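Local coordinates for protein putative efflux transporter (Bacteroides eggerthii, PDB 4L8J) that probably serves as the periplasmic adaptor (membrane-fusion protein) of a tripartite efflux system, at residues 18-23 with 244-249; 79-84 with 114-119; 86-91 with 103-108; 142-147 with 154-159; 186-191 with 219-224. All blocks are in the same frame, centred on the assembly; numbering follows the deposited sequence. Where two conformers were deposited one is given.

Contact 1: 18-23 with 244-249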
# COMPACT_ATOMS: atom_id res chain seq x y z
N GLN A 18 -1.92 -10.74 9.43
CA GLN A 18 -2.36 -9.66 8.55
C GLN A 18 -3.71 -9.90 7.85
O GLN A 18 -4.58 -9.02 7.87
CB GLN A 18 -1.28 -9.41 7.47
CG GLN A 18 -1.69 -8.39 6.42
CD GLN A 18 -0.71 -8.37 5.28
OE1 GLN A 18 -0.10 -9.38 4.90
NE2 GLN A 18 -0.52 -7.18 4.73
N SER A 19 -3.89 -11.07 7.23
CA SER A 19 -5.07 -11.30 6.39
C SER A 19 -6.21 -12.08 7.05
O SER A 19 -7.17 -12.43 6.35
CB SER A 19 -4.64 -12.04 5.12
OG SER A 19 -4.14 -13.32 5.45
N VAL A 20 -6.10 -12.41 8.34
CA VAL A 20 -7.15 -13.13 9.05
C VAL A 20 -8.11 -12.09 9.63
O VAL A 20 -7.71 -11.26 10.44
CB VAL A 20 -6.60 -14.11 10.13
CG1 VAL A 20 -7.72 -14.70 11.00
CG2 VAL A 20 -5.80 -15.24 9.48
N ILE A 21 -9.36 -12.10 9.18
CA ILE A 21 -10.40 -11.19 9.66
C ILE A 21 -11.17 -11.88 10.78
O ILE A 21 -11.59 -13.02 10.63
CB ILE A 21 -11.34 -10.72 8.53
CG1 ILE A 21 -10.57 -10.17 7.29
CG2 ILE A 21 -12.44 -9.73 9.06
CD1 ILE A 21 -9.67 -8.94 7.54
N LEU A 22 -11.35 -11.18 11.90
CA LEU A 22 -12.09 -11.70 13.05
C LEU A 22 -13.33 -10.85 13.29
O LEU A 22 -13.24 -9.63 13.22
CB LEU A 22 -11.20 -11.68 14.31
CG LEU A 22 -9.83 -12.36 14.25
CD1 LEU A 22 -9.05 -12.05 15.52
CD2 LEU A 22 -9.97 -13.86 14.11
N LYS A 23 -14.49 -11.50 13.52
CA LYS A 23 -15.74 -10.83 13.84
C LYS A 23 -16.42 -11.55 14.94
O LYS A 23 -16.43 -12.79 14.94
CB LYS A 23 -16.69 -10.71 12.61
CG LYS A 23 -16.14 -9.92 11.43
CD LYS A 23 -16.11 -8.40 11.69
CE LYS A 23 -15.43 -7.69 10.54
NZ LYS A 23 -15.25 -6.25 10.80
N ALA A 244 -13.64 -16.49 12.20
CA ALA A 244 -12.25 -16.21 11.72
C ALA A 244 -12.12 -16.66 10.28
O ALA A 244 -12.38 -17.83 9.94
CB ALA A 244 -11.20 -16.91 12.58
N SER A 245 -11.80 -15.69 9.41
CA SER A 245 -11.69 -15.94 7.99
C SER A 245 -10.37 -15.43 7.43
O SER A 245 -10.11 -14.22 7.49
CB SER A 245 -12.84 -15.24 7.24
OG SER A 245 -14.13 -15.58 7.74
N ASP A 246 -9.57 -16.33 6.82
CA ASP A 246 -8.36 -15.88 6.14
C ASP A 246 -8.79 -15.46 4.74
O ASP A 246 -9.13 -16.31 3.93
CB ASP A 246 -7.25 -16.94 6.15
CG ASP A 246 -5.90 -16.42 5.66
OD1 ASP A 246 -5.87 -15.36 4.99
OD2 ASP A 246 -4.87 -17.08 5.91
N ILE A 247 -8.83 -14.15 4.47
CA ILE A 247 -9.25 -13.65 3.16
C ILE A 247 -8.10 -13.61 2.13
O ILE A 247 -8.33 -13.23 0.99
CB ILE A 247 -9.95 -12.27 3.25
CG1 ILE A 247 -9.01 -11.16 3.78
CG2 ILE A 247 -11.28 -12.37 4.04
CD1 ILE A 247 -9.60 -9.77 3.47
N ALA A 248 -6.87 -13.98 2.51
CA ALA A 248 -5.73 -14.04 1.56
C ALA A 248 -4.84 -15.24 1.88
O ALA A 248 -3.70 -15.07 2.30
CB ALA A 248 -4.92 -12.74 1.59
N PRO A 249 -5.38 -16.47 1.77
CA PRO A 249 -4.59 -17.66 2.16
C PRO A 249 -3.37 -17.91 1.26
O PRO A 249 -2.41 -18.52 1.71
CB PRO A 249 -5.60 -18.81 2.08
CG PRO A 249 -6.61 -18.35 1.04
CD PRO A 249 -6.74 -16.86 1.29
O HOH W 1 -2.53 -15.74 4.83

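Contact 2: 79-84 with 114-119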
# COMPACT_ATOMS: atom_id res chain seq x y z
N ALA A 79 -49.92 -70.35 19.18
CA ALA A 79 -50.43 -71.71 19.01
C ALA A 79 -51.34 -71.79 17.77
O ALA A 79 -51.11 -72.65 16.92
CB ALA A 79 -51.17 -72.15 20.26
N ALA A 80 -52.30 -70.85 17.62
CA ALA A 80 -53.22 -70.80 16.46
C ALA A 80 -52.45 -70.65 15.14
O ALA A 80 -52.80 -71.31 14.16
CB ALA A 80 -54.23 -69.68 16.62
N TYR A 81 -51.36 -69.86 15.13
CA TYR A 81 -50.51 -69.68 13.95
C TYR A 81 -49.79 -70.97 13.62
O TYR A 81 -49.74 -71.35 12.47
CB TYR A 81 -49.49 -68.54 14.13
CG TYR A 81 -48.46 -68.49 13.03
CD1 TYR A 81 -48.75 -67.91 11.80
CD2 TYR A 81 -47.20 -69.08 13.20
CE1 TYR A 81 -47.83 -67.92 10.76
CE2 TYR A 81 -46.27 -69.09 12.16
CZ TYR A 81 -46.58 -68.50 10.94
OH TYR A 81 -45.66 -68.49 9.92
N GLU A 82 -49.18 -71.62 14.63
CA GLU A 82 -48.44 -72.87 14.44
C GLU A 82 -49.33 -73.99 13.89
O GLU A 82 -48.87 -74.74 13.02
CB GLU A 82 -47.78 -73.30 15.75
CG GLU A 82 -46.55 -72.46 16.04
CD GLU A 82 -45.97 -72.60 17.43
OE1 GLU A 82 -46.42 -73.49 18.19
OE2 GLU A 82 -45.04 -71.83 17.74
N THR A 83 -50.59 -74.11 14.39
CA THR A 83 -51.56 -75.11 13.90
C THR A 83 -51.96 -74.77 12.45
O THR A 83 -51.99 -75.67 11.61
CB THR A 83 -52.81 -75.18 14.81
OG1 THR A 83 -52.41 -75.49 16.14
CG2 THR A 83 -53.82 -76.23 14.35
N ALA A 84 -52.26 -73.49 12.15
CA ALA A 84 -52.66 -73.10 10.79
C ALA A 84 -51.52 -73.31 9.80
O ALA A 84 -51.76 -73.76 8.69
CB ALA A 84 -53.12 -71.65 10.75
N LYS A 114 -55.10 -65.25 8.19
CA LYS A 114 -55.85 -64.73 9.34
C LYS A 114 -55.05 -64.97 10.61
O LYS A 114 -54.82 -64.02 11.35
CB LYS A 114 -57.25 -65.39 9.42
CG LYS A 114 -58.23 -64.83 8.39
CD LYS A 114 -59.34 -65.82 8.00
CE LYS A 114 -60.23 -65.33 6.87
NZ LYS A 114 -59.49 -65.13 5.59
N ALA A 115 -54.58 -66.21 10.83
CA ALA A 115 -53.76 -66.61 11.98
C ALA A 115 -52.43 -65.84 12.01
O ALA A 115 -52.02 -65.38 13.07
CB ALA A 115 -53.51 -68.10 11.96
N LYS A 116 -51.78 -65.68 10.84
CA LYS A 116 -50.53 -64.94 10.67
C LYS A 116 -50.71 -63.48 11.08
O LYS A 116 -49.91 -62.97 11.86
CB LYS A 116 -50.02 -65.05 9.21
CG LYS A 116 -48.65 -64.43 9.01
CD LYS A 116 -48.06 -64.72 7.64
CE LYS A 116 -46.60 -64.38 7.59
NZ LYS A 116 -45.80 -65.20 8.55
N SER A 117 -51.75 -62.80 10.55
CA SER A 117 -52.05 -61.40 10.86
C SER A 117 -52.32 -61.19 12.37
O SER A 117 -51.79 -60.24 12.95
CB SER A 117 -53.23 -60.91 10.03
OG SER A 117 -52.84 -60.79 8.67
N ALA A 118 -53.06 -62.12 13.01
CA ALA A 118 -53.36 -62.08 14.45
C ALA A 118 -52.07 -62.22 15.27
O ALA A 118 -51.87 -61.46 16.23
CB ALA A 118 -54.35 -63.18 14.82
N TYR A 119 -51.17 -63.16 14.87
CA TYR A 119 -49.88 -63.39 15.56
C TYR A 119 -48.92 -62.18 15.35
O TYR A 119 -48.18 -61.84 16.27
CB TYR A 119 -49.26 -64.71 15.08
CG TYR A 119 -48.01 -65.16 15.82
CD1 TYR A 119 -47.84 -64.91 17.18
CD2 TYR A 119 -47.04 -65.93 15.18
CE1 TYR A 119 -46.70 -65.35 17.86
CE2 TYR A 119 -45.93 -66.40 15.86
CZ TYR A 119 -45.75 -66.10 17.20
OH TYR A 119 -44.64 -66.58 17.84

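Contact 3: 86-91 with 103-108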
# COMPACT_ATOMS: atom_id res chain seq x y z
N ALA A 86 -49.00 -75.57 10.04
CA ALA A 86 -48.83 -77.02 9.87
C ALA A 86 -49.93 -77.58 8.95
O ALA A 86 -49.62 -78.42 8.08
CB ALA A 86 -48.85 -77.71 11.22
N GLN A 87 -51.20 -77.11 9.15
CA GLN A 87 -52.32 -77.56 8.34
C GLN A 87 -52.14 -77.15 6.85
O GLN A 87 -52.38 -77.99 5.99
CB GLN A 87 -53.68 -77.11 8.90
CG GLN A 87 -54.87 -77.91 8.35
CD GLN A 87 -54.79 -79.37 8.73
OE1 GLN A 87 -54.86 -79.73 9.90
NE2 GLN A 87 -54.53 -80.25 7.77
N VAL A 88 -51.64 -75.92 6.54
CA VAL A 88 -51.42 -75.50 5.14
C VAL A 88 -50.30 -76.30 4.47
O VAL A 88 -50.42 -76.59 3.28
CB VAL A 88 -51.18 -73.97 4.91
CG1 VAL A 88 -51.26 -73.60 3.43
CG2 VAL A 88 -52.19 -73.16 5.66
N GLU A 89 -49.21 -76.64 5.21
CA GLU A 89 -48.08 -77.40 4.65
C GLU A 89 -48.51 -78.79 4.28
O GLU A 89 -48.14 -79.28 3.21
CB GLU A 89 -46.86 -77.43 5.60
CG GLU A 89 -46.01 -76.17 5.49
CD GLU A 89 -45.65 -75.70 4.09
OE1 GLU A 89 -45.04 -76.48 3.33
OE2 GLU A 89 -45.98 -74.54 3.76
N ARG A 90 -49.36 -79.39 5.11
CA ARG A 90 -50.00 -80.68 4.92
C ARG A 90 -50.86 -80.64 3.67
O ARG A 90 -50.75 -81.52 2.82
CB ARG A 90 -50.87 -81.00 6.13
CG ARG A 90 -50.61 -82.34 6.77
CD ARG A 90 -51.41 -82.42 8.05
NE ARG A 90 -50.60 -82.10 9.22
CZ ARG A 90 -51.00 -81.32 10.23
NH1 ARG A 90 -52.21 -80.76 10.21
NH2 ARG A 90 -50.19 -81.09 11.25
N ASN A 91 -51.72 -79.60 3.55
CA ASN A 91 -52.63 -79.43 2.41
C ASN A 91 -51.88 -79.14 1.12
O ASN A 91 -52.36 -79.55 0.06
CB ASN A 91 -53.71 -78.38 2.69
CG ASN A 91 -54.67 -78.88 3.75
OD1 ASN A 91 -54.56 -80.02 4.19
ND2 ASN A 91 -55.60 -78.06 4.23
N GLN A 103 -60.87 -76.07 -2.99
CA GLN A 103 -61.76 -75.36 -2.07
C GLN A 103 -61.25 -75.46 -0.63
O GLN A 103 -61.18 -74.45 0.06
CB GLN A 103 -63.18 -75.96 -2.15
CG GLN A 103 -64.22 -75.23 -1.29
CD GLN A 103 -65.52 -75.98 -1.13
OE1 GLN A 103 -66.17 -76.39 -2.10
NE2 GLN A 103 -65.97 -76.12 0.11
N GLU A 104 -60.92 -76.69 -0.18
CA GLU A 104 -60.42 -76.99 1.16
C GLU A 104 -59.03 -76.40 1.33
O GLU A 104 -58.77 -75.79 2.35
CB GLU A 104 -60.44 -78.51 1.44
CG GLU A 104 -60.08 -78.91 2.85
CD GLU A 104 -60.86 -78.31 4.00
OE1 GLU A 104 -62.08 -78.09 3.85
OE2 GLU A 104 -60.26 -78.13 5.09
N TYR A 105 -58.15 -76.54 0.31
CA TYR A 105 -56.81 -75.97 0.34
C TYR A 105 -56.89 -74.43 0.50
O TYR A 105 -56.17 -73.86 1.31
CB TYR A 105 -56.01 -76.33 -0.93
CG TYR A 105 -54.67 -75.63 -1.01
CD1 TYR A 105 -53.60 -76.06 -0.25
CD2 TYR A 105 -54.48 -74.53 -1.83
CE1 TYR A 105 -52.39 -75.37 -0.24
CE2 TYR A 105 -53.26 -73.85 -1.87
CZ TYR A 105 -52.21 -74.29 -1.09
OH TYR A 105 -51.01 -73.63 -1.07
N GLU A 106 -57.78 -73.79 -0.28
CA GLU A 106 -57.98 -72.34 -0.27
C GLU A 106 -58.43 -71.84 1.09
O GLU A 106 -57.93 -70.82 1.56
CB GLU A 106 -58.99 -71.94 -1.32
CG GLU A 106 -59.17 -70.43 -1.41
CD GLU A 106 -60.13 -70.03 -2.50
OE1 GLU A 106 -60.78 -70.94 -3.05
OE2 GLU A 106 -60.17 -68.83 -2.86
N ILE A 107 -59.38 -72.55 1.70
CA ILE A 107 -59.86 -72.24 3.05
C ILE A 107 -58.65 -72.27 3.99
O ILE A 107 -58.48 -71.34 4.78
CB ILE A 107 -60.99 -73.23 3.48
CG1 ILE A 107 -62.32 -72.90 2.72
CG2 ILE A 107 -61.22 -73.22 5.00
CD1 ILE A 107 -63.42 -74.07 2.73
N SER A 108 -57.79 -73.30 3.89
CA SER A 108 -56.63 -73.41 4.78
C SER A 108 -55.61 -72.29 4.51
O SER A 108 -55.01 -71.79 5.46
CB SER A 108 -56.00 -74.81 4.70
OG SER A 108 -55.23 -75.03 3.53
O HOH W 2 -57.85 -79.29 5.93

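Contact 4: 142-147 with 154-159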
# COMPACT_ATOMS: atom_id res chain seq x y z
N ARG A 142 -41.98 -35.88 33.33
CA ARG A 142 -42.60 -37.16 33.63
C ARG A 142 -44.10 -36.88 33.81
O ARG A 142 -44.48 -36.19 34.76
CB ARG A 142 -41.97 -37.75 34.88
CG ARG A 142 -42.11 -39.24 34.97
CD ARG A 142 -41.04 -39.76 35.88
NE ARG A 142 -41.59 -40.05 37.20
CZ ARG A 142 -41.16 -41.03 37.98
NH1 ARG A 142 -40.15 -41.80 37.60
NH2 ARG A 142 -41.74 -41.25 39.15
N LEU A 143 -44.93 -37.37 32.87
CA LEU A 143 -46.37 -37.07 32.81
C LEU A 143 -47.27 -38.05 33.54
O LEU A 143 -48.46 -37.75 33.75
CB LEU A 143 -46.81 -37.00 31.34
CG LEU A 143 -46.07 -35.98 30.47
CD1 LEU A 143 -46.37 -36.20 29.01
CD2 LEU A 143 -46.40 -34.55 30.89
N VAL A 144 -46.74 -39.22 33.93
CA VAL A 144 -47.52 -40.25 34.59
C VAL A 144 -46.79 -40.74 35.83
O VAL A 144 -45.65 -40.35 36.05
CB VAL A 144 -47.83 -41.44 33.62
CG1 VAL A 144 -48.90 -41.06 32.60
CG2 VAL A 144 -46.56 -41.91 32.90
N GLU A 145 -47.44 -41.60 36.61
CA GLU A 145 -46.91 -42.23 37.82
C GLU A 145 -46.84 -43.73 37.63
O GLU A 145 -47.58 -44.27 36.80
CB GLU A 145 -47.81 -41.91 39.03
CG GLU A 145 -47.72 -40.47 39.52
CD GLU A 145 -46.85 -40.29 40.75
OE1 GLU A 145 -47.15 -40.92 41.79
OE2 GLU A 145 -45.88 -39.50 40.67
N ASN A 146 -46.02 -44.43 38.43
CA ASN A 146 -45.96 -45.88 38.35
C ASN A 146 -47.27 -46.47 38.90
O ASN A 146 -47.92 -45.84 39.73
CB ASN A 146 -44.73 -46.45 39.06
CG ASN A 146 -44.41 -47.87 38.67
OD1 ASN A 146 -45.01 -48.43 37.76
ND2 ASN A 146 -43.43 -48.49 39.33
N TYR A 147 -47.69 -47.64 38.37
CA TYR A 147 -48.92 -48.38 38.68
C TYR A 147 -50.19 -47.60 38.22
O TYR A 147 -51.31 -48.00 38.54
CB TYR A 147 -49.01 -48.86 40.16
CG TYR A 147 -47.94 -49.89 40.49
CD1 TYR A 147 -48.07 -51.21 40.08
CD2 TYR A 147 -46.77 -49.52 41.15
CE1 TYR A 147 -47.08 -52.16 40.37
CE2 TYR A 147 -45.77 -50.45 41.43
CZ TYR A 147 -45.93 -51.77 41.05
OH TYR A 147 -44.95 -52.70 41.34
N GLU A 154 -51.32 -41.80 24.98
CA GLU A 154 -51.30 -41.01 26.21
C GLU A 154 -49.84 -40.70 26.58
O GLU A 154 -49.03 -41.63 26.69
CB GLU A 154 -52.02 -41.77 27.35
CG GLU A 154 -52.29 -40.93 28.58
CD GLU A 154 -53.20 -41.56 29.62
OE1 GLU A 154 -53.93 -42.53 29.28
OE2 GLU A 154 -53.22 -41.06 30.77
N GLY A 155 -49.52 -39.41 26.70
CA GLY A 155 -48.18 -38.95 27.03
C GLY A 155 -47.61 -39.58 28.29
O GLY A 155 -48.29 -39.61 29.32
N ILE A 156 -46.40 -40.15 28.19
CA ILE A 156 -45.75 -40.80 29.33
C ILE A 156 -44.65 -39.85 29.84
O ILE A 156 -44.60 -39.55 31.03
CB ILE A 156 -45.25 -42.22 28.96
CG1 ILE A 156 -46.40 -43.14 28.42
CG2 ILE A 156 -44.46 -42.88 30.10
CD1 ILE A 156 -47.59 -43.47 29.36
N VAL A 157 -43.79 -39.38 28.93
CA VAL A 157 -42.73 -38.42 29.19
C VAL A 157 -42.58 -37.49 27.97
O VAL A 157 -42.99 -37.84 26.86
CB VAL A 157 -41.33 -39.03 29.56
CG1 VAL A 157 -41.35 -39.84 30.85
CG2 VAL A 157 -40.69 -39.79 28.38
N ARG A 158 -41.94 -36.33 28.20
CA ARG A 158 -41.54 -35.35 27.19
C ARG A 158 -40.04 -35.45 27.13
O ARG A 158 -39.39 -35.21 28.14
CB ARG A 158 -42.05 -33.93 27.54
CG ARG A 158 -43.57 -33.87 27.60
CD ARG A 158 -44.12 -32.57 28.16
NE ARG A 158 -45.57 -32.54 28.02
CZ ARG A 158 -46.33 -31.47 28.27
NH1 ARG A 158 -45.77 -30.33 28.66
NH2 ARG A 158 -47.65 -31.53 28.11
N LEU A 159 -39.51 -35.93 26.01
CA LEU A 159 -38.09 -36.15 25.76
C LEU A 159 -37.55 -35.09 24.76
O LEU A 159 -38.09 -34.98 23.65
CB LEU A 159 -37.91 -37.58 25.20
CG LEU A 159 -36.48 -38.03 24.84
CD1 LEU A 159 -35.64 -38.29 26.07
CD2 LEU A 159 -36.49 -39.26 23.96

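Contact 5: 186-191 with 219-224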
# COMPACT_ATOMS: atom_id res chain seq x y z
N PHE A 186 -15.69 -21.08 13.30
CA PHE A 186 -16.63 -20.56 14.29
C PHE A 186 -16.25 -21.09 15.64
O PHE A 186 -16.12 -22.31 15.80
CB PHE A 186 -18.10 -20.95 13.98
CG PHE A 186 -18.58 -20.64 12.58
CD1 PHE A 186 -18.33 -21.51 11.53
CD2 PHE A 186 -19.27 -19.46 12.31
CE1 PHE A 186 -18.78 -21.22 10.24
CE2 PHE A 186 -19.73 -19.18 11.03
CZ PHE A 186 -19.48 -20.05 10.00
N LYS A 187 -16.05 -20.19 16.61
CA LYS A 187 -15.73 -20.54 17.99
C LYS A 187 -16.77 -19.90 18.89
O LYS A 187 -17.03 -18.70 18.76
CB LYS A 187 -14.30 -20.12 18.37
CG LYS A 187 -13.18 -20.66 17.46
CD LYS A 187 -12.71 -22.05 17.84
CE LYS A 187 -11.66 -22.58 16.88
NZ LYS A 187 -12.29 -23.21 15.68
N VAL A 188 -17.40 -20.70 19.76
CA VAL A 188 -18.45 -20.25 20.67
C VAL A 188 -17.99 -20.15 22.10
O VAL A 188 -17.40 -21.07 22.66
CB VAL A 188 -19.69 -21.19 20.58
CG1 VAL A 188 -20.79 -20.79 21.59
CG2 VAL A 188 -20.24 -21.22 19.17
N GLU A 189 -18.36 -19.05 22.71
CA GLU A 189 -18.16 -18.81 24.13
C GLU A 189 -19.54 -18.49 24.73
O GLU A 189 -20.14 -17.49 24.35
CB GLU A 189 -17.13 -17.70 24.37
CG GLU A 189 -16.72 -17.61 25.84
CD GLU A 189 -15.86 -16.42 26.22
OE1 GLU A 189 -15.80 -15.44 25.45
OE2 GLU A 189 -15.26 -16.47 27.32
N PHE A 190 -20.08 -19.38 25.60
CA PHE A 190 -21.40 -19.16 26.23
C PHE A 190 -21.27 -18.14 27.36
O PHE A 190 -20.30 -18.19 28.14
CB PHE A 190 -22.01 -20.47 26.76
CG PHE A 190 -22.28 -21.49 25.68
CD1 PHE A 190 -23.45 -21.43 24.92
CD2 PHE A 190 -21.36 -22.49 25.40
CE1 PHE A 190 -23.69 -22.37 23.92
CE2 PHE A 190 -21.60 -23.42 24.39
CZ PHE A 190 -22.77 -23.36 23.66
N ASP A 191 -22.23 -17.19 27.42
CA ASP A 191 -22.28 -16.16 28.45
C ASP A 191 -22.38 -16.78 29.87
O ASP A 191 -21.82 -16.21 30.80
CB ASP A 191 -23.49 -15.22 28.21
CG ASP A 191 -23.39 -14.39 26.94
OD1 ASP A 191 -22.28 -14.30 26.36
OD2 ASP A 191 -24.41 -13.77 26.55
N ILE A 219 -25.22 -22.78 13.44
CA ILE A 219 -23.99 -23.51 13.67
C ILE A 219 -24.30 -24.61 14.71
O ILE A 219 -25.29 -24.51 15.42
CB ILE A 219 -22.81 -22.60 14.09
CG1 ILE A 219 -23.11 -21.82 15.41
CG2 ILE A 219 -22.38 -21.66 12.95
CD1 ILE A 219 -21.86 -21.10 16.03
N ILE A 220 -23.45 -25.65 14.76
CA ILE A 220 -23.60 -26.76 15.72
C ILE A 220 -22.27 -26.94 16.46
O ILE A 220 -21.20 -26.91 15.84
CB ILE A 220 -24.09 -28.07 15.05
CG1 ILE A 220 -25.45 -27.86 14.39
CG2 ILE A 220 -24.15 -29.24 16.06
CD1 ILE A 220 -25.76 -28.90 13.35
N ILE A 221 -22.35 -27.11 17.78
CA ILE A 221 -21.15 -27.37 18.59
C ILE A 221 -20.56 -28.71 18.16
O ILE A 221 -21.28 -29.72 18.03
CB ILE A 221 -21.47 -27.31 20.11
CG1 ILE A 221 -22.01 -25.91 20.53
CG2 ILE A 221 -20.24 -27.73 20.95
CD1 ILE A 221 -20.98 -24.77 20.55
N ASP A 222 -19.26 -28.68 17.84
CA ASP A 222 -18.49 -29.81 17.35
C ASP A 222 -17.15 -29.79 18.05
O ASP A 222 -16.15 -29.32 17.49
CB ASP A 222 -18.36 -29.72 15.83
CG ASP A 222 -17.86 -30.98 15.17
OD1 ASP A 222 -17.57 -31.96 15.90
OD2 ASP A 222 -17.77 -31.00 13.92
N ASP A 223 -17.17 -30.20 19.31
CA ASP A 223 -16.00 -30.15 20.17
C ASP A 223 -16.09 -31.24 21.23
O ASP A 223 -17.09 -31.31 21.95
CB ASP A 223 -15.90 -28.75 20.83
CG ASP A 223 -14.54 -28.41 21.40
OD1 ASP A 223 -13.98 -29.26 22.13
OD2 ASP A 223 -14.07 -27.28 21.18
N ALA A 224 -15.04 -32.08 21.33
CA ALA A 224 -14.97 -33.18 22.30
C ALA A 224 -15.10 -32.68 23.76
O ALA A 224 -15.74 -33.36 24.57
CB ALA A 224 -13.66 -33.94 22.12

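Contact 1: 18-23 with 244-249
The carboxylate oxygen OD1 of D246 is gripped from opposite faces of its plane, by the hydroxyl of S19 across the contact and by the backbone N of A248 two residues on. The first bond is the shorter, S19 OG donating to D246 OD1 at 2.7 Å from above the carboxylate plane. The second, from A248 N, is 3.0 Å long and closes an Asx turn where strand 238-246 ends. With chi1 at 65°, S19 OG sits between its own backbone N and carbonyl carbon, a rotation that turns it to the carboxylate. One water bridges S19 OG, D246 OD2 and A248 O, so that the other carboxylate oxygen joins the same network. Behind the turn, I247 N donates to S19 O, and I21 and S245 form a hydrogen-bonded antiparallel pair, with I21 N 2.8 Å from S245 O and S245 N 2.9 Å from I21 O. V20 lays CG2 across the D246 side chain at about a right angle, and on that same face L22 CD2 packs on A244 CB at 3.6 Å. On the other face I21 meets I247 from the loop beyond the strand, I21 CG1 lying 4.0 Å from I247 CD1. This pairing joins strands 20-29 and 238-246 of the six-stranded antiparallel barrel; helix 176-180 lies against the I21 face, where L178 touches I21 and I247 and its carbonyl accepts from S245 OG.

Contact 2: 79-84 with 114-119
Y81 and A115 bring their backbones to within 4.9 Å (CA to CA) in an antiparallel helical hairpin, the coiled-coil-like arm characteristic of many HlyD-family adaptors. The axes of 79-84 and 114-119 approach to 8.5 Å at 152°, a close spacing that the alanines at the interface permit. Along the first helix, A80 comes first, its carbonyl oxygen facing the methyl of A115. Y81 then carries most of the contact. Its CG is anti to the backbone N (chi1 170°), which starts the ring off toward the groove between K116 and Y119. K116 N lies at the ring's edge, in its plane, and the K116 side chain runs beside the tyrosine, pointing the same way. Y119 crosses Y81 at about a right angle as a side chain, yet the two ring planes are inclined by only 34° and their centroids are 5.4 Å apart, an oblique meeting in which Y119 CD2 rests 3.6 Å from Y81 CG. The phenolic ends have partners along the hairpin: Y81 OH hydrogen-bonds to Y112 OH, and Y119 OH to Y74 OH. Tyrosines from both helices thus form a series of aromatic and hydroxyl contacts. One turn beyond Y81, A84 meets the same alanine that touches the Y81 backbone, A84 CB lying 3.8 Å from A115 CB.

Contact 3: 86-91 with 103-108
N91, S108 and V88 dominate this crossing of the two antiparallel helices of the hairpin, whose axes here approach to 9.5 Å at 151°. The buried amide of N91 reaches across to the buried hydroxyl of S108: N91 ND2 donates to S108 OG at 3.1 Å, nearly straight at 160° and with the oxygen close to the amide plane. S108 OG in turn donates to the carbonyl oxygen of Y105, one turn back in its own helix, at 2.7 Å. Its position between the backbone N and the carbonyl carbon (chi1 76°) leaves it able to give a proton to its own helix while accepting one from the other. A relay therefore runs from the first helix through the serine into the second helix's backbone, and it satisfies the hydroxyl in both roles. A water accepts from N91 ND2 and donates to E104 OE2, so the amide nitrogen is bonded to two oxygens and its rotation is probably fixed. V88 supplies the apolar part. Its CG2 lies anti to its own carbonyl carbon and presses on the backbone of S108, only 3.1 Å from S108 O, while CG1 is 4.2 Å from Y105 CE1. V109 and Y112 of helix 102-127 also touch V88. Y105 borders the base of the N91 side chain, its CD1 lying 3.7 Å from N91 CB and equally far from the backbone oxygen N91 O.

Contact 4: 142-147 with 154-159
L143 N donates to I156 O at 2.9 Å, the backbone hydrogen bond between these segments. Beside it R142 and V157 form an antiparallel non-hydrogen-bonded pair, after which the first segment leaves the sheet as a loop. The apolar contact falls just past that point, where V144 CG2 meets I156 CG2 at 3.6 Å. Other methyls pack by van der Waals contact on polar groups. V144 CG1 lies 3.6 Å from G155 O. L143 spreads its two methyls: CD1 lies over the backbone of G155, 3.7 Å from its C, whereas CD2 sits over one face of the R158 guanidinium, 3.6 Å from NE. The R158 chain, extended from CG to NE, crosses the leucine at about a right angle. The contact lies where the chain leaves strand 137-142 for an excursion through strand 149-150 of the other sheet and returns in strand 155-161, within the lipoyl-like barrel-sandwich domain. Strand 155-161 runs between 137-142 and 34-38, while V144 and I156 both pack on I45 of strand 43-47, in the facing sheet.

Contact 5: 186-191 with 219-224
Strands 186-190 and 219-221 meet without a hydrogen bond, their axes 8.7 Å apart at closest and inclined at 65°, so side chains alone bridge them. F186 receives the methyl CG2 of I219 over one face of its ring, 4.0 Å from the centroid and 15° off the normal, a CH-pi contact. The other branch of I219 runs alongside V188, the two side chains sliding past each other in opposite directions, with V188 CG2 3.5 Å from I219 CD1. Both strands belong to the closed six-stranded antiparallel barrel, where strand 198-205 separates them in the sheet order; they thus meet across its buried interior. I167 of strand 166-171 touches V188, I219 and I221, and C239 of strand 238-246 adjoins V188 and F190. I221 crosses V188 at about a right angle, its CD1 3.8 Å from V188 CB. The same methyl meets F190 tip to tip, I221 CD1 being 3.9 Å from F190 CZ, while V188 CG1 stands over the centre of the F190 ring.

The five contacts illustrate how chemistry follows place in an elongated protein. Contacts 1 and 5 belong to the same barrel, their centres about 19 Å apart: one pairs neighbouring strands at the surface through backbone bonds and a hydrated carboxylate, the other fills the interior with hydrocarbon alone. Contacts 2 and 3 share helices 68-95 and 102-127, their centres about 13 Å apart, yet differ: the first is a more exposed alanine and tyrosine interface, the second buries an amide-hydroxyl bond. Contact 4, partly buried, combines strand pairing with apolar packing in the domain between barrel and hairpin, its centre about 33 Å from that of contact 5.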